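Local coordinates for protein hydrogenase maturation factor (Thermoanaerobacter tengcongensis, PDB 3VTH) that probably transfers the carbamoyl group of carbamoyl phosphate, at the expense of ATP, to the C-terminal cysteine of HypE during [NiFe]-hydrogenase maturation, at residues 28-33 with 177-182; 126-131 with 168-173; 545-548 with 553-556. All blocks are in the same frame, centred on the assembly; numbering follows the deposited sequence. Where two conformers were deposited one is given.

Interaction 1 of 3, residues 28-33 with 177-182; sequences FVFNIA and RRFHAQ
Phe30, on helix 25-35, meets Phe179 on an irregular loop, so a helical backbone faces one without regular structure, and no hydrogen bond joins the two. Phe179 reaches across with the far end of its ring: CE1 lies 3.4 Å from Phe30 CD1, and CZ sits over one face of the Phe30 ring, 3.8 Å above its plane and displaced toward the rim. The ring centroids are 5.0 Å apart and the planes inclined at 55°, an oblique aromatic pair that is neither a parallel stack nor a T-shape. With its CG opposite the main-chain N (chi1 -176°), Phe179 carries its ring away from the loop toward the helix, and the two side chains cross at about a right angle. The contact joins the acylphosphatase-like domain to the second HypF zinc finger. Phe30 belongs to the helix that also carries Arg26, the predicted acylphosphatase catalytic residue, and it packs on Phe93 of strand 93-95 as well. With an alanine in place of Phe30, the end of the Phe179 ring would probably lose its aromatic neighbour and a gap would open between helix and finger. On the loop side, His180 CD2 lies over one face of the Phe179 ring, 3.6 Å from its plane, while the His180 ring stacks with Tyr171 of helix 165-171. The side chain of Asn31, one residue along the helix, lies obliquely beside Phe179. Salt bridges from Arg177 and Arg178 to Glu120 tie the loop that carries Phe179 to helix 115-121 of the first finger.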
loop_
_atom_site.group_PDB
_atom_site.type_symbol
_atom_site.label_atom_id
_atom_site.label_comp_id
_atom_site.label_asym_id
_atom_site.label_seq_id
_atom_site.Cartn_x
_atom_site.Cartn_y
_atom_site.Cartn_z
ATOM N N PHE A 28 -2.502 24.649 -18.152
ATOM C CA PHE A 28 -3.949 24.529 -18.302
ATOM C C PHE A 28 -4.651 25.889 -18.042
ATOM O O PHE A 28 -5.439 26.353 -18.856
ATOM C CB PHE A 28 -4.479 23.433 -17.353
ATOM C CG PHE A 28 -5.984 23.299 -17.334
ATOM C CD1 PHE A 28 -6.700 23.589 -16.186
ATOM C CD2 PHE A 28 -6.677 22.889 -18.467
ATOM C CE1 PHE A 28 -8.096 23.473 -16.153
ATOM C CE2 PHE A 28 -8.076 22.772 -18.447
ATOM C CZ PHE A 28 -8.780 23.057 -17.277
ATOM N N VAL A 29 -4.327 26.529 -16.924
ATOM C CA VAL A 29 -4.962 27.809 -16.566
ATOM C C VAL A 29 -4.609 28.876 -17.585
ATOM O O VAL A 29 -5.472 29.643 -18.007
ATOM C CB VAL A 29 -4.588 28.227 -15.114
ATOM C CG1 VAL A 29 -4.842 29.722 -14.845
ATOM C CG2 VAL A 29 -5.367 27.347 -14.116
ATOM N N PHE A 30 -3.346 28.910 -17.996
ATOM C CA PHE A 30 -2.923 29.875 -18.999
ATOM C C PHE A 30 -3.794 29.766 -20.248
ATOM O O PHE A 30 -4.268 30.772 -20.795
ATOM C CB PHE A 30 -1.448 29.664 -19.370
ATOM C CG PHE A 30 -0.960 30.604 -20.438
ATOM C CD1 PHE A 30 -1.088 30.273 -21.783
ATOM C CD2 PHE A 30 -0.365 31.822 -20.097
ATOM C CE1 PHE A 30 -0.635 31.155 -22.797
ATOM C CE2 PHE A 30 0.089 32.713 -21.095
ATOM C CZ PHE A 30 -0.043 32.384 -22.442
ATOM N N ASN A 31 -3.987 28.532 -20.688
ATOM C CA ASN A 31 -4.672 28.299 -21.948
ATOM C C ASN A 31 -6.163 28.625 -21.865
ATOM O O ASN A 31 -6.697 29.242 -22.781
ATOM C CB ASN A 31 -4.396 26.881 -22.471
ATOM C CG ASN A 31 -2.955 26.710 -22.971
ATOM O OD1 ASN A 31 -2.225 25.814 -22.524
ATOM N ND2 ASN A 31 -2.540 27.573 -23.895
ATOM N N ILE A 32 -6.828 28.265 -20.770
ATOM C CA ILE A 32 -8.242 28.622 -20.649
ATOM C C ILE A 32 -8.428 30.126 -20.338
ATOM O O ILE A 32 -9.395 30.747 -20.796
ATOM C CB ILE A 32 -9.037 27.675 -19.699
ATOM C CG1 ILE A 32 -8.473 27.685 -18.279
ATOM C CG2 ILE A 32 -9.014 26.225 -20.242
ATOM C CD1 ILE A 32 -9.451 27.143 -17.235
ATOM N N ALA A 33 -7.470 30.733 -19.639
ATOM C CA ALA A 33 -7.523 32.192 -19.429
ATOM C C ALA A 33 -7.454 32.938 -20.771
ATOM O O ALA A 33 -8.190 33.905 -20.989
ATOM C CB ALA A 33 -6.411 32.654 -18.510
ATOM N N ARG A 177 2.163 20.648 -26.396
ATOM C CA ARG A 177 1.553 19.991 -25.247
ATOM C C ARG A 177 2.489 19.971 -24.043
ATOM O O ARG A 177 2.038 19.750 -22.911
ATOM C CB ARG A 177 0.997 18.606 -25.592
ATOM C CG ARG A 177 2.018 17.502 -25.673
ATOM C CD ARG A 177 1.324 16.181 -25.987
ATOM N NE ARG A 177 2.230 15.067 -25.756
ATOM C CZ ARG A 177 2.365 14.445 -24.590
ATOM N NH1 ARG A 177 1.640 14.812 -23.542
ATOM N NH2 ARG A 177 3.214 13.444 -24.478
ATOM N N ARG A 178 3.777 20.246 -24.283
ATOM C CA ARG A 178 4.749 20.388 -23.187
ATOM C C ARG A 178 5.009 21.847 -22.773
ATOM O O ARG A 178 6.016 22.136 -22.115
ATOM C CB ARG A 178 6.074 19.683 -23.521
ATOM C CG ARG A 178 5.980 18.180 -23.414
ATOM C CD ARG A 178 7.301 17.500 -23.773
ATOM N NE ARG A 178 7.185 16.055 -23.600
ATOM C CZ ARG A 178 6.749 15.227 -24.544
ATOM N NH1 ARG A 178 6.389 15.698 -25.743
ATOM N NH2 ARG A 178 6.669 13.928 -24.281
ATOM N N PHE A 179 4.101 22.747 -23.151
ATOM C CA PHE A 179 4.102 24.127 -22.649
ATOM C C PHE A 179 4.179 24.129 -21.120
ATOM O O PHE A 179 3.334 23.527 -20.448
ATOM C CB PHE A 179 2.825 24.836 -23.113
ATOM C CG PHE A 179 2.741 26.290 -22.735
ATOM C CD1 PHE A 179 1.685 26.749 -21.953
ATOM C CD2 PHE A 179 3.684 27.210 -23.195
ATOM C CE1 PHE A 179 1.577 28.112 -21.617
ATOM C CE2 PHE A 179 3.589 28.572 -22.872
ATOM C CZ PHE A 179 2.536 29.017 -22.076
ATOM N N HIS A 180 5.208 24.782 -20.582
ATOM C CA HIS A 180 5.452 24.813 -19.133
ATOM C C HIS A 180 5.403 23.450 -18.435
ATOM O O HIS A 180 4.923 23.333 -17.294
ATOM C CB HIS A 180 4.521 25.829 -18.457
ATOM C CG HIS A 180 5.017 27.235 -18.558
ATOM N ND1 HIS A 180 5.438 27.954 -17.460
ATOM C CD2 HIS A 180 5.213 28.040 -19.634
ATOM C CE1 HIS A 180 5.831 29.155 -17.848
ATOM N NE2 HIS A 180 5.708 29.232 -19.163
ATOM N N ALA A 181 5.904 22.421 -19.118
ATOM C CA ALA A 181 6.042 21.106 -18.514
ATOM C C ALA A 181 7.333 21.074 -17.712
ATOM O O ALA A 181 8.419 21.043 -18.286
ATOM C CB ALA A 181 6.034 19.997 -19.585
ATOM N N GLN A 182 7.212 21.077 -16.385
ATOM C CA GLN A 182 8.390 21.155 -15.513
ATOM C C GLN A 182 9.459 20.079 -15.766
ATOM O O GLN A 182 10.637 20.389 -15.685
ATOM C CB GLN A 182 7.998 21.201 -14.024
ATOM C CG GLN A 182 7.265 22.496 -13.618
ATOM C CD GLN A 182 8.053 23.744 -13.990
ATOM O OE1 GLN A 182 9.218 23.916 -13.595
ATOM N NE2 GLN A 182 7.424 24.616 -14.762
#

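Interaction 2 of 3, residues 126-131 with 168-173; sequences DRRYRY and SREYHD
Glu170, on helix 165-171, loses the most surface here, because its carboxylate is met by the guanidinium groups of Arg128 and Arg127 coming from the opposite direction. Arg128 grips it end-on with two nitrogens: NH2 donates to Glu170 OE1 at 2.6 Å and NH1 to Glu170 OE2 at 3.0 Å. Both bonds are nearly straight and use the syn lone pairs of the oxygens. The two flat groups lie almost in one plane, 7° apart, giving the classic bidentate arginine-carboxylate pair. Arg128 and Glu170 are both extended beyond CG, which lets their ends meet although the backbones stay well apart, the nearest CA atoms, of Arg127 and Glu170, being 12.3 Å from each other. Arg127 adds a weak bond from NH2 to Glu170 OE1, at 3.3 Å, with its guanidinium plane turned 57° from the carboxylate. OE1 is thus shared by both arginines. The arginines follow Asp126, whose OD2 accepts from Arg128 N at 2.8 Å in an Asx turn within a type I beta turn. They reach from the first HypF finger to the second, where Arg127 touches Cys167 and Cys186, two ligands of the second zinc ion, and Arg128 NE donates to Ala185 O. Arg178 brings another positive charge close to Arg128 NH1. Two arginines on one carboxylate probably keep Glu170 ionised, and the coplanar pair restricts rotation about both end groups, while Arg127, Arg128 and Glu170 together form a salt-bridge network between the fingers.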
loop_
_atom_site.group_PDB
_atom_site.type_symbol
_atom_site.label_atom_id
_atom_site.label_comp_id
_atom_site.label_asym_id
_atom_site.label_seq_id
_atom_site.Cartn_x
_atom_site.Cartn_y
_atom_site.Cartn_z
ATOM N N ASP A 126 9.304 10.795 -34.449
ATOM C CA ASP A 126 9.347 11.719 -33.313
ATOM C C ASP A 126 10.779 11.853 -32.793
ATOM O O ASP A 126 11.519 10.876 -32.746
ATOM C CB ASP A 126 8.423 11.218 -32.192
ATOM C CG ASP A 126 8.063 12.309 -31.185
ATOM O OD1 ASP A 126 6.907 12.785 -31.229
ATOM O OD2 ASP A 126 8.920 12.691 -30.351
ATOM N N ARG A 127 11.180 13.047 -32.375
ATOM C CA ARG A 127 12.534 13.176 -31.829
ATOM C C ARG A 127 12.728 12.484 -30.467
ATOM O O ARG A 127 13.868 12.270 -30.038
ATOM C CB ARG A 127 13.002 14.630 -31.798
ATOM C CG ARG A 127 12.423 15.483 -30.716
ATOM C CD ARG A 127 12.978 16.906 -30.837
ATOM N NE ARG A 127 12.594 17.691 -29.674
ATOM C CZ ARG A 127 13.377 17.934 -28.625
ATOM N NH1 ARG A 127 14.633 17.486 -28.581
ATOM N NH2 ARG A 127 12.901 18.638 -27.612
ATOM N N ARG A 128 11.625 12.120 -29.809
ATOM C CA ARG A 128 11.704 11.327 -28.577
ATOM C C ARG A 128 11.449 9.834 -28.792
ATOM O O ARG A 128 11.213 9.111 -27.828
ATOM C CB ARG A 128 10.770 11.880 -27.492
ATOM C CG ARG A 128 11.185 13.251 -26.982
ATOM C CD ARG A 128 10.220 13.754 -25.903
ATOM N NE ARG A 128 10.656 15.017 -25.307
ATOM C CZ ARG A 128 10.388 16.228 -25.796
ATOM N NH1 ARG A 128 9.684 16.368 -26.910
ATOM N NH2 ARG A 128 10.828 17.306 -25.154
ATOM N N TYR A 129 11.501 9.384 -30.046
ATOM C CA TYR A 129 11.445 7.953 -30.373
ATOM C C TYR A 129 12.435 7.179 -29.518
ATOM O O TYR A 129 13.631 7.471 -29.531
ATOM C CB TYR A 129 11.758 7.742 -31.856
ATOM C CG TYR A 129 11.738 6.302 -32.343
ATOM C CD1 TYR A 129 10.617 5.482 -32.149
ATOM C CD2 TYR A 129 12.826 5.774 -33.036
ATOM C CE1 TYR A 129 10.593 4.161 -32.620
ATOM C CE2 TYR A 129 12.812 4.455 -33.520
ATOM C CZ TYR A 129 11.693 3.656 -33.292
ATOM O OH TYR A 129 11.672 2.363 -33.765
ATOM N N ARG A 130 11.916 6.226 -28.744
ATOM C CA ARG A 130 12.733 5.345 -27.893
ATOM C C ARG A 130 13.497 6.093 -26.784
ATOM O O ARG A 130 14.403 5.540 -26.172
ATOM C CB ARG A 130 13.684 4.468 -28.743
ATOM C CG ARG A 130 12.978 3.583 -29.778
ATOM C CD ARG A 130 13.985 2.734 -30.612
ATOM N NE ARG A 130 14.901 2.008 -29.730
ATOM C CZ ARG A 130 14.597 0.877 -29.095
ATOM N NH1 ARG A 130 13.405 0.310 -29.258
ATOM N NH2 ARG A 130 15.489 0.307 -28.293
ATOM N N TYR A 131 13.113 7.337 -26.506
ATOM C CA TYR A 131 13.702 8.074 -25.395
ATOM C C TYR A 131 13.248 7.476 -24.042
ATOM O O TYR A 131 12.059 7.489 -23.715
ATOM C CB TYR A 131 13.394 9.578 -25.518
ATOM C CG TYR A 131 13.824 10.414 -24.338
ATOM C CD1 TYR A 131 12.908 11.210 -23.670
ATOM C CD2 TYR A 131 15.153 10.418 -23.896
ATOM C CE1 TYR A 131 13.290 12.001 -22.589
ATOM C CE2 TYR A 131 15.538 11.193 -22.793
ATOM C CZ TYR A 131 14.606 11.980 -22.161
ATOM O OH TYR A 131 14.965 12.746 -21.081
ATOM N N SER A 168 13.421 23.886 -24.440
ATOM C CA SER A 168 13.053 25.225 -23.984
ATOM C C SER A 168 12.045 25.918 -24.919
ATOM O O SER A 168 11.135 26.621 -24.452
ATOM C CB SER A 168 14.297 26.088 -23.839
ATOM O OG SER A 168 13.940 27.392 -23.422
ATOM N N ARG A 169 12.167 25.681 -26.215
ATOM C CA ARG A 169 11.211 26.178 -27.192
ATOM C C ARG A 169 9.845 25.554 -26.984
ATOM O O ARG A 169 8.857 26.217 -26.979
ATOM C CB ARG A 169 11.702 25.962 -28.631
ATOM C CG ARG A 169 12.805 26.934 -29.035
ATOM C CD ARG A 169 13.239 26.943 -30.526
ATOM N NE ARG A 169 13.095 25.658 -31.201
ATOM C CZ ARG A 169 14.093 24.919 -31.691
ATOM N NH1 ARG A 169 15.349 25.320 -31.625
ATOM N NH2 ARG A 169 13.820 23.768 -32.265
ATOM N N GLU A 170 9.813 24.258 -26.774
ATOM C CA GLU A 170 8.575 23.553 -26.471
ATOM C C GLU A 170 7.944 24.075 -25.182
ATOM O O GLU A 170 6.734 24.321 -25.128
ATOM C CB GLU A 170 8.835 22.054 -26.319
ATOM C CG GLU A 170 9.202 21.326 -27.608
ATOM C CD GLU A 170 9.457 19.837 -27.345
ATOM O OE1 GLU A 170 10.033 19.505 -26.294
ATOM O OE2 GLU A 170 9.071 18.999 -28.177
ATOM N N TYR A 171 8.778 24.232 -24.154
ATOM C CA TYR A 171 8.369 24.747 -22.843
ATOM C C TYR A 171 7.703 26.126 -22.959
ATOM O O TYR A 171 6.732 26.418 -22.252
ATOM C CB TYR A 171 9.592 24.827 -21.922
ATOM C CG TYR A 171 9.305 25.277 -20.503
ATOM C CD1 TYR A 171 9.259 26.639 -20.164
ATOM C CD2 TYR A 171 9.088 24.344 -19.494
ATOM C CE1 TYR A 171 9.004 27.041 -18.841
ATOM C CE2 TYR A 171 8.841 24.743 -18.180
ATOM C CZ TYR A 171 8.798 26.077 -17.863
ATOM O OH TYR A 171 8.532 26.446 -16.558
ATOM N N HIS A 172 8.238 26.967 -23.842
ATOM C CA HIS A 172 7.728 28.328 -24.014
ATOM C C HIS A 172 6.681 28.486 -25.125
ATOM O O HIS A 172 6.245 29.603 -25.405
ATOM C CB HIS A 172 8.896 29.332 -24.201
ATOM C CG HIS A 172 9.707 29.531 -22.956
ATOM N ND1 HIS A 172 10.934 28.937 -22.764
ATOM C CD2 HIS A 172 9.443 30.220 -21.821
ATOM C CE1 HIS A 172 11.400 29.264 -21.571
ATOM N NE2 HIS A 172 10.514 30.040 -20.978
ATOM N N ASP A 173 6.282 27.380 -25.748
ATOM C CA ASP A 173 5.336 27.395 -26.874
ATOM C C ASP A 173 3.921 27.001 -26.423
ATOM O O ASP A 173 3.674 25.820 -26.143
ATOM C CB ASP A 173 5.834 26.436 -27.973
ATOM C CG ASP A 173 4.912 26.381 -29.193
ATOM O OD1 ASP A 173 3.931 27.150 -29.270
ATOM O OD2 ASP A 173 5.175 25.537 -30.080
#

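Interaction 3 of 3, residues 545-548 with 553-556; sequences ELAI and RTAL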
loop_
_atom_site.group_PDB
_atom_site.type_symbol
_atom_site.label_atom_id
_atom_site.label_comp_id
_atom_site.label_asym_id
_atom_site.label_seq_id
_atom_site.Cartn_x
_atom_site.Cartn_y
_atom_site.Cartn_z
ATOM N N GLU A 545 8.193 -16.559 19.688
ATOM C CA GLU A 545 8.643 -16.213 18.340
ATOM C C GLU A 545 8.960 -17.476 17.538
ATOM O O GLU A 545 8.789 -17.499 16.314
ATOM C CB GLU A 545 9.866 -15.289 18.402
ATOM C CG GLU A 545 9.537 -13.781 18.390
ATOM C CD GLU A 545 8.459 -13.376 19.396
ATOM O OE1 GLU A 545 7.425 -12.816 18.963
ATOM O OE2 GLU A 545 8.640 -13.619 20.613
ATOM N N LEU A 546 9.417 -18.516 18.240
ATOM C CA LEU A 546 9.676 -19.836 17.651
ATOM C C LEU A 546 8.446 -20.440 16.980
ATOM O O LEU A 546 8.559 -21.064 15.927
ATOM C CB LEU A 546 10.197 -20.821 18.708
ATOM C CG LEU A 546 11.594 -20.681 19.330
ATOM C CD1 LEU A 546 11.896 -21.894 20.215
ATOM C CD2 LEU A 546 12.695 -20.498 18.282
ATOM N N ALA A 547 7.277 -20.257 17.596
ATOM C CA ALA A 547 6.031 -20.846 17.079
ATOM C C ALA A 547 5.509 -20.152 15.818
ATOM O O ALA A 547 4.765 -20.757 15.043
ATOM C CB ALA A 547 4.955 -20.906 18.168
ATOM N N ILE A 548 5.906 -18.894 15.611
ATOM C CA ILE A 548 5.601 -18.171 14.375
ATOM C C ILE A 548 5.967 -19.013 13.137
ATOM O O ILE A 548 5.136 -19.197 12.243
ATOM C CB ILE A 548 6.311 -16.769 14.317
ATOM C CG1 ILE A 548 5.767 -15.796 15.387
ATOM C CG2 ILE A 548 6.288 -16.168 12.894
ATOM C CD1 ILE A 548 4.241 -15.733 15.535
ATOM N N ARG A 553 4.224 -26.301 16.652
ATOM C CA ARG A 553 4.241 -25.834 18.043
ATOM C C ARG A 553 2.992 -25.031 18.383
ATOM O O ARG A 553 2.474 -25.097 19.501
ATOM C CB ARG A 553 5.476 -24.977 18.314
ATOM C CG ARG A 553 6.818 -25.712 18.181
ATOM C CD ARG A 553 7.985 -24.738 18.348
ATOM N NE ARG A 553 8.022 -24.111 19.673
ATOM C CZ ARG A 553 8.896 -24.410 20.634
ATOM N NH1 ARG A 553 9.842 -25.325 20.441
ATOM N NH2 ARG A 553 8.831 -23.781 21.800
ATOM N N THR A 554 2.513 -24.260 17.412
ATOM C CA THR A 554 1.272 -23.528 17.579
ATOM C C THR A 554 0.124 -24.514 17.714
ATOM O O THR A 554 -0.718 -24.365 18.599
ATOM C CB THR A 554 1.004 -22.560 16.402
ATOM O OG1 THR A 554 1.950 -21.495 16.463
ATOM C CG2 THR A 554 -0.401 -21.968 16.502
ATOM N N ALA A 555 0.101 -25.530 16.852
ATOM C CA ALA A 555 -0.937 -26.558 16.936
ATOM C C ALA A 555 -0.920 -27.271 18.292
ATOM O O ALA A 555 -1.973 -27.517 18.878
ATOM C CB ALA A 555 -0.803 -27.565 15.798
ATOM N N LEU A 556 0.267 -27.619 18.785
ATOM C CA LEU A 556 0.380 -28.274 20.100
ATOM C C LEU A 556 -0.177 -27.398 21.232
ATOM O O LEU A 556 -0.861 -27.879 22.145
ATOM C CB LEU A 556 1.833 -28.653 20.390
ATOM C CG LEU A 556 2.375 -29.807 19.547
ATOM C CD1 LEU A 556 3.860 -29.949 19.745
ATOM C CD2 LEU A 556 1.643 -31.123 19.902
HETATM O O HOH W 1 2.177 -20.181 14.182
#
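A short, weakly bonded helical turn, 546-549, and helix 551-559, both of the second Kae1-like subdomain, fold against each other across a tight link, with Ala547 and Arg553 nearest in backbone, their CA atoms 5.4 Å apart. Ala547 takes the middle of the contact. Its CB lies 4.1 Å from Arg553 CB and 3.5 Å from Thr554 OG1, so the small methyl group touches both the root of the arginine and the threonine hydroxyl. Leu546 approaches higher up the arginine. Its CD1 rests over one face of the Arg553 guanidinium, 3.8 Å above the plane and displaced toward the rim, while the two side chains run obliquely past one another. The arginine chain is straight at chi2 but bends at chi3 (62°), which turns the planar head back beside Leu546. Its polar end has a partner outside the pair, NH2 donating to Pro542 O, and its side chain also packs on Ile581 and Gln584 of helix 575-587. On the other flank, a water bridges the helices: it donates to Ala547 O at 2.8 Å and is hydrogen-bonded to Thr554 OG1 at 2.6 Å. The threonine also touches Arg599 of helix 597-607. Methyl groups thus lie against the guanidinium face and the threonine hydroxyl, with the water bridge at the flank away from the guanidinium. The bond to Pro542 helps to hold the guanidinium, probably leaving its face for the leucine, and the water gives Ala547 O a hydrogen bond at the small first helix.

In the fold
Interactions 1 and 2 belong to one neighbourhood, their centres 15 Å apart, and they touch: Tyr171 O probably accepts from His180 N, and Phe179 packs on the backbone of Asp173. Both use the second zinc finger, which interaction 1 ties to the acylphosphatase-like domain by aromatic packing and interaction 2 ties to the first finger by charge. Each is only partly buried. Interaction 3 lies on the opposite side of the chain's centre, its centre about 61 Å from those of the other two, and joins neighbouring helices within a single subdomain. It is the most buried of the three, although Leu546 at its rim is exposed, is local in sequence, and combines aliphatic packing with a bridging water instead of ion pairs or rings.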